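Long-range contacts in enoyl-CoA hydratase (Geobacillus kaustophilus, PDB 2PPY), which probably catalyses the reversible addition of water to enoyl-CoA thioesters in fatty acid beta-oxidation, as a member of the crotonase family: residues A[30-35]-A[84-89]; A[63-68]-A[109-114]; A[115-120]-A[135-140]. One frame throughout, in Å; residues are numbered along the deposited sequence.

Contact 1: residues A[30-35]-A[84-89]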
# COMPACT_ATOMS: atom_id res chain seq x y z
N ASN A 30 -7.34 -34.20 14.40
CA ASN A 30 -6.18 -33.32 14.38
C ASN A 30 -6.50 -31.92 14.90
O ASN A 30 -6.03 -30.93 14.34
CB ASN A 30 -5.57 -33.22 12.98
CG ASN A 30 -4.63 -34.37 12.67
OD1 ASN A 30 -3.87 -34.81 13.54
ND2 ASN A 30 -4.65 -34.85 11.43
N SER A 31 -7.32 -31.85 15.95
CA SER A 31 -7.64 -30.56 16.57
C SER A 31 -6.40 -30.19 17.37
O SER A 31 -6.00 -30.92 18.28
CB SER A 31 -8.85 -30.69 17.49
OG SER A 31 -10.02 -30.91 16.74
N TYR A 32 -5.81 -29.04 17.05
CA TYR A 32 -4.57 -28.62 17.70
C TYR A 32 -4.66 -27.69 18.89
O TYR A 32 -5.71 -27.11 19.18
CB TYR A 32 -3.65 -27.98 16.66
CG TYR A 32 -4.24 -26.74 16.02
CD1 TYR A 32 -4.90 -26.81 14.78
CD2 TYR A 32 -4.17 -25.51 16.66
CE1 TYR A 32 -5.46 -25.66 14.21
CE2 TYR A 32 -4.74 -24.36 16.10
CZ TYR A 32 -5.38 -24.45 14.87
OH TYR A 32 -5.94 -23.32 14.33
N ASP A 33 -3.53 -27.54 19.57
CA ASP A 33 -3.39 -26.66 20.73
C ASP A 33 -2.11 -25.85 20.53
O ASP A 33 -1.53 -25.86 19.44
CB ASP A 33 -3.30 -27.45 22.03
CG ASP A 33 -2.20 -28.50 22.00
OD1 ASP A 33 -1.23 -28.34 21.22
OD2 ASP A 33 -2.30 -29.48 22.76
N LEU A 34 -1.65 -25.16 21.57
CA LEU A 34 -0.44 -24.36 21.46
C LEU A 34 0.80 -25.21 21.23
O LEU A 34 1.65 -24.87 20.41
CB LEU A 34 -0.24 -23.49 22.71
CG LEU A 34 1.03 -22.63 22.74
CD1 LEU A 34 1.12 -21.78 21.48
CD2 LEU A 34 1.03 -21.74 23.98
N GLU A 35 0.90 -26.32 21.95
CA GLU A 35 2.04 -27.20 21.82
C GLU A 35 2.22 -27.71 20.38
O GLU A 35 3.34 -27.86 19.90
CB GLU A 35 1.91 -28.38 22.79
CG GLU A 35 3.17 -29.20 22.96
CD GLU A 35 4.35 -28.36 23.43
OE1 GLU A 35 4.21 -27.65 24.45
OE2 GLU A 35 5.42 -28.42 22.78
N THR A 84 -5.48 -14.48 22.85
CA THR A 84 -4.89 -13.47 22.00
C THR A 84 -3.46 -13.87 21.66
O THR A 84 -3.05 -13.81 20.50
CB THR A 84 -4.88 -12.09 22.71
OG1 THR A 84 -6.22 -11.65 22.91
CG2 THR A 84 -4.12 -11.06 21.87
N GLN A 85 -2.69 -14.28 22.67
CA GLN A 85 -1.31 -14.67 22.44
C GLN A 85 -1.20 -16.01 21.72
O GLN A 85 -0.26 -16.25 20.98
CB GLN A 85 -0.54 -14.70 23.76
CG GLN A 85 -0.42 -13.33 24.41
CD GLN A 85 0.03 -12.26 23.43
OE1 GLN A 85 1.02 -12.42 22.72
NE2 GLN A 85 -0.71 -11.15 23.39
N PHE A 86 -2.17 -16.89 21.96
CA PHE A 86 -2.19 -18.19 21.31
C PHE A 86 -2.38 -17.95 19.81
O PHE A 86 -1.64 -18.49 18.98
CB PHE A 86 -3.35 -19.03 21.85
CG PHE A 86 -3.65 -20.26 21.02
CD1 PHE A 86 -2.70 -21.25 20.84
CD2 PHE A 86 -4.90 -20.42 20.44
CE1 PHE A 86 -2.98 -22.39 20.08
CE2 PHE A 86 -5.20 -21.56 19.68
CZ PHE A 86 -4.23 -22.54 19.50
N CYS A 87 -3.36 -17.12 19.47
CA CYS A 87 -3.65 -16.80 18.08
C CYS A 87 -2.50 -16.08 17.39
O CYS A 87 -2.15 -16.40 16.26
CB CYS A 87 -4.93 -15.95 17.99
SG CYS A 87 -6.44 -16.88 18.42
N LEU A 88 -1.89 -15.11 18.08
CA LEU A 88 -0.77 -14.37 17.52
C LEU A 88 0.37 -15.30 17.15
O LEU A 88 0.93 -15.20 16.06
CB LEU A 88 -0.27 -13.31 18.51
CG LEU A 88 0.91 -12.44 18.06
CD1 LEU A 88 0.65 -11.84 16.67
CD2 LEU A 88 1.12 -11.32 19.09
N PHE A 89 0.71 -16.22 18.04
CA PHE A 89 1.80 -17.17 17.78
C PHE A 89 1.49 -18.08 16.59
O PHE A 89 2.37 -18.35 15.76
CB PHE A 89 2.08 -18.04 19.00
CG PHE A 89 3.22 -19.00 18.79
CD1 PHE A 89 4.53 -18.55 18.81
CD2 PHE A 89 2.98 -20.34 18.51
CE1 PHE A 89 5.59 -19.42 18.55
CE2 PHE A 89 4.03 -21.22 18.25
CZ PHE A 89 5.34 -20.76 18.27

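Contact 2: residues A[63-68]-A[109-114]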
# COMPACT_ATOMS: atom_id res chain seq x y z
N PRO A 63 -7.22 -40.75 9.37
CA PRO A 63 -8.21 -41.22 8.40
C PRO A 63 -9.06 -40.21 7.63
O PRO A 63 -8.80 -39.94 6.45
CB PRO A 63 -9.05 -42.18 9.23
CG PRO A 63 -8.00 -42.84 10.07
CD PRO A 63 -7.17 -41.65 10.53
N LYS A 64 -10.07 -39.64 8.28
CA LYS A 64 -10.99 -38.72 7.60
C LYS A 64 -10.72 -37.22 7.74
O LYS A 64 -11.52 -36.41 7.27
CB LYS A 64 -12.42 -39.00 8.08
CG LYS A 64 -12.86 -40.45 7.94
CD LYS A 64 -12.96 -40.86 6.48
CE LYS A 64 -13.42 -42.30 6.33
NZ LYS A 64 -13.56 -42.69 4.90
N PHE A 65 -9.61 -36.85 8.38
CA PHE A 65 -9.32 -35.43 8.57
C PHE A 65 -7.90 -35.01 8.25
O PHE A 65 -6.96 -35.77 8.47
CB PHE A 65 -9.56 -34.99 10.02
CG PHE A 65 -10.96 -35.16 10.51
CD1 PHE A 65 -11.53 -36.43 10.66
CD2 PHE A 65 -11.70 -34.06 10.91
CE1 PHE A 65 -12.80 -36.58 11.19
CE2 PHE A 65 -12.98 -34.20 11.45
CZ PHE A 65 -13.53 -35.47 11.59
N PHE A 66 -7.77 -33.80 7.73
CA PHE A 66 -6.46 -33.22 7.49
C PHE A 66 -6.33 -32.56 8.85
O PHE A 66 -5.37 -32.79 9.59
CB PHE A 66 -6.50 -32.15 6.39
CG PHE A 66 -5.25 -31.32 6.32
CD1 PHE A 66 -4.06 -31.87 5.87
CD2 PHE A 66 -5.25 -30.00 6.75
CE1 PHE A 66 -2.89 -31.12 5.84
CE2 PHE A 66 -4.09 -29.24 6.73
CZ PHE A 66 -2.90 -29.80 6.27
N SER A 67 -7.34 -31.76 9.19
CA SER A 67 -7.43 -31.06 10.47
C SER A 67 -8.74 -30.28 10.57
O SER A 67 -9.16 -29.62 9.62
CB SER A 67 -6.25 -30.09 10.64
OG SER A 67 -6.41 -29.33 11.83
N ALA A 68 -9.38 -30.36 11.73
CA ALA A 68 -10.64 -29.65 11.95
C ALA A 68 -10.41 -28.33 12.67
O ALA A 68 -11.35 -27.73 13.19
CB ALA A 68 -11.61 -30.53 12.74
N GLU A 109 -6.23 -34.81 2.22
CA GLU A 109 -6.86 -36.11 1.99
C GLU A 109 -8.12 -36.29 2.82
O GLU A 109 -8.83 -37.28 2.67
CB GLU A 109 -5.88 -37.24 2.29
CG GLU A 109 -4.77 -37.38 1.27
CD GLU A 109 -3.74 -38.41 1.68
OE1 GLU A 109 -2.97 -38.14 2.62
OE2 GLU A 109 -3.71 -39.50 1.07
N GLY A 110 -8.40 -35.34 3.71
CA GLY A 110 -9.59 -35.43 4.54
C GLY A 110 -10.19 -34.06 4.80
O GLY A 110 -9.80 -33.08 4.18
N HIS A 111 -11.13 -33.99 5.73
CA HIS A 111 -11.78 -32.73 6.07
C HIS A 111 -10.74 -31.68 6.40
O HIS A 111 -9.83 -31.91 7.21
CB HIS A 111 -12.72 -32.92 7.27
CG HIS A 111 -13.90 -33.79 6.98
ND1 HIS A 111 -14.23 -34.89 7.74
CD2 HIS A 111 -14.84 -33.72 6.00
CE1 HIS A 111 -15.32 -35.46 7.25
NE2 HIS A 111 -15.71 -34.77 6.20
N THR A 112 -10.88 -30.51 5.77
CA THR A 112 -9.97 -29.38 5.96
C THR A 112 -10.83 -28.17 6.30
O THR A 112 -11.23 -27.41 5.42
CB THR A 112 -9.18 -29.10 4.66
OG1 THR A 112 -8.48 -30.28 4.26
CG2 THR A 112 -8.17 -27.98 4.88
N VAL A 113 -11.11 -27.98 7.59
CA VAL A 113 -11.95 -26.88 8.02
C VAL A 113 -11.38 -26.03 9.14
O VAL A 113 -10.48 -26.46 9.87
CB VAL A 113 -13.35 -27.41 8.45
CG1 VAL A 113 -14.04 -28.08 7.27
CG2 VAL A 113 -13.20 -28.40 9.60
N GLY A 114 -11.91 -24.81 9.26
CA GLY A 114 -11.44 -23.89 10.29
C GLY A 114 -9.93 -23.76 10.27
O GLY A 114 -9.33 -23.62 9.21

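Contact 3: residues A[115-120]-A[135-140]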
# COMPACT_ATOMS: atom_id res chain seq x y z
N GLY A 115 -9.33 -23.82 11.45
CA GLY A 115 -7.89 -23.73 11.56
C GLY A 115 -7.18 -24.68 10.61
O GLY A 115 -6.04 -24.42 10.22
N GLY A 116 -7.83 -25.78 10.25
CA GLY A 116 -7.22 -26.72 9.34
C GLY A 116 -7.02 -26.10 7.97
O GLY A 116 -5.98 -26.26 7.33
N LEU A 117 -8.04 -25.38 7.51
CA LEU A 117 -7.98 -24.71 6.22
C LEU A 117 -7.02 -23.53 6.32
O LEU A 117 -6.27 -23.25 5.39
CB LEU A 117 -9.36 -24.22 5.79
CG LEU A 117 -9.36 -23.42 4.48
CD1 LEU A 117 -8.69 -24.22 3.38
CD2 LEU A 117 -10.79 -23.07 4.09
N GLU A 118 -7.03 -22.85 7.46
CA GLU A 118 -6.15 -21.71 7.64
C GLU A 118 -4.70 -22.12 7.47
O GLU A 118 -3.91 -21.40 6.85
CB GLU A 118 -6.40 -21.09 9.02
CG GLU A 118 -7.80 -20.54 9.15
CD GLU A 118 -8.08 -19.92 10.49
OE1 GLU A 118 -8.15 -20.67 11.49
OE2 GLU A 118 -8.23 -18.68 10.54
N MSE A 119 -4.33 -23.28 8.01
CA MSE A 119 -2.96 -23.77 7.87
C MSE A 119 -2.68 -24.04 6.40
O MSE A 119 -1.60 -23.73 5.90
CB MSE A 119 -2.78 -25.07 8.65
CG MSE A 119 -1.37 -25.64 8.57
SE MSE A 119 -1.20 -27.33 9.52
CE MSE A 119 -2.16 -26.85 11.14
N ALA A 120 -3.67 -24.62 5.72
CA ALA A 120 -3.56 -24.95 4.30
C ALA A 120 -3.49 -23.69 3.43
O ALA A 120 -2.80 -23.68 2.41
CB ALA A 120 -4.74 -25.81 3.88
N ILE A 135 -14.43 -28.73 3.03
CA ILE A 135 -13.41 -27.70 3.14
C ILE A 135 -14.12 -26.36 3.30
O ILE A 135 -15.02 -26.02 2.53
CB ILE A 135 -12.47 -27.70 1.89
CG1 ILE A 135 -11.43 -26.59 2.02
CG2 ILE A 135 -13.29 -27.56 0.62
CD1 ILE A 135 -10.28 -26.72 1.04
N GLY A 136 -13.73 -25.61 4.33
CA GLY A 136 -14.34 -24.32 4.60
C GLY A 136 -13.97 -23.75 5.96
O GLY A 136 -13.11 -24.29 6.66
N LEU A 137 -14.62 -22.66 6.34
CA LEU A 137 -14.36 -21.99 7.61
C LEU A 137 -15.67 -21.81 8.40
O LEU A 137 -16.36 -20.80 8.26
CB LEU A 137 -13.72 -20.62 7.34
CG LEU A 137 -12.40 -20.58 6.57
CD1 LEU A 137 -12.05 -19.15 6.23
CD2 LEU A 137 -11.29 -21.22 7.38
N PRO A 138 -16.02 -22.79 9.25
CA PRO A 138 -17.25 -22.72 10.04
C PRO A 138 -17.17 -22.04 11.40
O PRO A 138 -18.11 -22.14 12.19
CB PRO A 138 -17.64 -24.19 10.16
CG PRO A 138 -16.31 -24.85 10.33
CD PRO A 138 -15.43 -24.15 9.31
N GLU A 139 -16.08 -21.32 11.68
CA GLU A 139 -15.92 -20.64 12.97
C GLU A 139 -17.10 -19.80 13.43
O GLU A 139 -17.34 -19.67 14.63
CB GLU A 139 -14.66 -19.76 12.95
CG GLU A 139 -13.36 -20.54 12.97
CD GLU A 139 -12.83 -20.88 11.59
OE1 GLU A 139 -13.64 -21.12 10.67
OE2 GLU A 139 -11.59 -20.92 11.43
N VAL A 140 -17.83 -19.21 12.49
CA VAL A 140 -18.97 -18.37 12.84
C VAL A 140 -20.02 -19.14 13.64
O VAL A 140 -20.76 -18.56 14.43
CB VAL A 140 -19.64 -17.77 11.58
CG1 VAL A 140 -20.34 -18.86 10.78
CG2 VAL A 140 -20.63 -16.69 11.99
O HOH W 1 -9.87 -20.38 13.49

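Contact 1: residues A[30-35]-A[84-89]
The F86 ring reaches from helix 80-99 into the bend where Y32, D33 and L34 lead into helix 34-48, and no hydrogen bond crosses between the segments. One flank of the ring lies against backbone: F86 CE1 is 3.4 Å from L34 N and 3.6 Å from D33 C, both oblique to the ring. D33 O and L34 CD1 are placed near the plane of the ring, at its edge. F86 CG, anti to its backbone N (chi1 167°), points the ring across to the D33-L34 peptide.

Aliphatic packing belongs to L34. Its side chain and that of F86 slide past each other in opposite directions, L34 CB passing 3.8 Å from F86 CD1. With CG likewise anti to N, L34 carries CD1 on to CD2 of F89, also 3.8 Å away, the two side chains crossing at about a right angle. Between aromatic rings the touch is lighter: F86 CZ meets the edge of Y32, near its plane, at CE2 (3.9 Å). An alanine in place of F86 would probably open a gap under the L34 amide and leave the rim of Y32 and L34 CB without their shared partner.

The carboxylate of D33 serves its own helix: at the N-cap, with CB turned away from helix 80-99, it uses OD1 to accept from F36 N. The contact thus seats the first turn of helix 34-48 on the first half of helix 80-99. F74 of helix 72-75 touches D33 and L34, Y37 sets its ring edge-to-face with Y32, and F49 of the second subunit packs on L34.

Contact 2: residues A[63-68]-A[109-114]
H111 O is gripped by two successive amides, F66 N at 2.8 Å and S67 N at 3.2 Å. The S67 donor comes in nearly along the C=O axis, whereas the F66 donor is tilted 30° from the carbonyl plane. Outside this fork the pairing is parallel: H111 N donates to K64 O (2.9 Å), and V113 N gives a longer bond to S67 O (3.3 Å). The register slips by one residue between the F65-H111 and S67-T112 pairs, a beta bulge in which F66 is the extra residue and the chain turns a corner. G110 fits closely against the start of this pairing; a CB on it would collide with K64 C and F65 N.

In crotonase-fold enzymes the equivalent loop, following a strand of the main sheet, supplies an oxyanion-hole amide, and the position of A68 N is consistent with that role. The backbone pairing ties this loop to strand 111-113, which leads directly into helix 115-121.

On the face of F65 and H111 the rings form a T-shaped stack, centroids 5.0 Å apart and planes at 74°. The imidazole offers its edge, with ND1 3.8 Å above the F65 ring and over its centre. On the face of S67 and T112, T112 OG1 donates back to G110 O (3.1 Å), a bond that would help hold the hydroxyl in place while F66 CB rests against it. Farther along, V113 CG2, held between its own N and carbonyl carbon, sits near A68 CA and CB. N30 braces the bulge from outside, its ND2 donating to F66 O and its carbonyl bonded to S67 OG.

Contact 3: residues A[115-120]-A[135-140]
The glutamate pair that probably corresponds to the catalytic pair of crotonase-family hydratases meets here, E118 on the first turn of helix 115-121 and E139 on the chain that follows strand 135-136. They reach tip to tip, E118 OE1 standing 3.4 Å from E139 OE2 with the carboxylate planes nearly perpendicular, 86° apart. A water bridges them, donating to E118 OE1 and to E139 OE2, 2.7 Å to each. E118 gets there with its chain extended beyond CG, while E139 bends at chi2 (90°), bringing OE2 back to within 3.7 Å of G115 N.

In enoyl-CoA hydratases two glutamates act on the water molecule; E118 and E139 are probably their counterparts, and the bridging water is consistent with that chemistry. G115 probably supplies the second oxyanion-hole amide, as in relatives, at the start of the helix. The other E118 oxygen, OE2, accepts from T148 N and G150 N, which would limit rotation of the carboxylate.

Beneath the polar tips, L117 packs the helix against strand 135-136 and the residue after it. Its CD1 meets I135 CD1 (3.8 Å), and CD2 lies 3.7 Å from G136 O and 3.8 Å from L137 CD2. L117 crosses both I135 and L137 at about a right angle. L137 CD2 also touches the aliphatic part of E118, at CG (4.0 Å), while A146 touches both glutamate side chains.

How the contacts relate
Contacts 2 and 3 lie about 9 Å apart between centres and join through the small parallel sheet: G114 N is 2.9 Å from G136 O and T112 O is 3.3 Å from G136 N, both probable hydrogen bonds. At this junction G114 CA also packs 3.2 Å from E139 OE2. A68 N of contact 2 and G115 N of contact 3, 6.5 Å apart, probably form the oxyanion hole, as in relatives, with the glutamate pair beside G115. Contact 1, about 17 Å from contact 2 and about 14 Å from contact 3 between centres, reaches both: contact 2 through N30, and contact 3 where Y32 OH packs 3.4 Å from G115 CA.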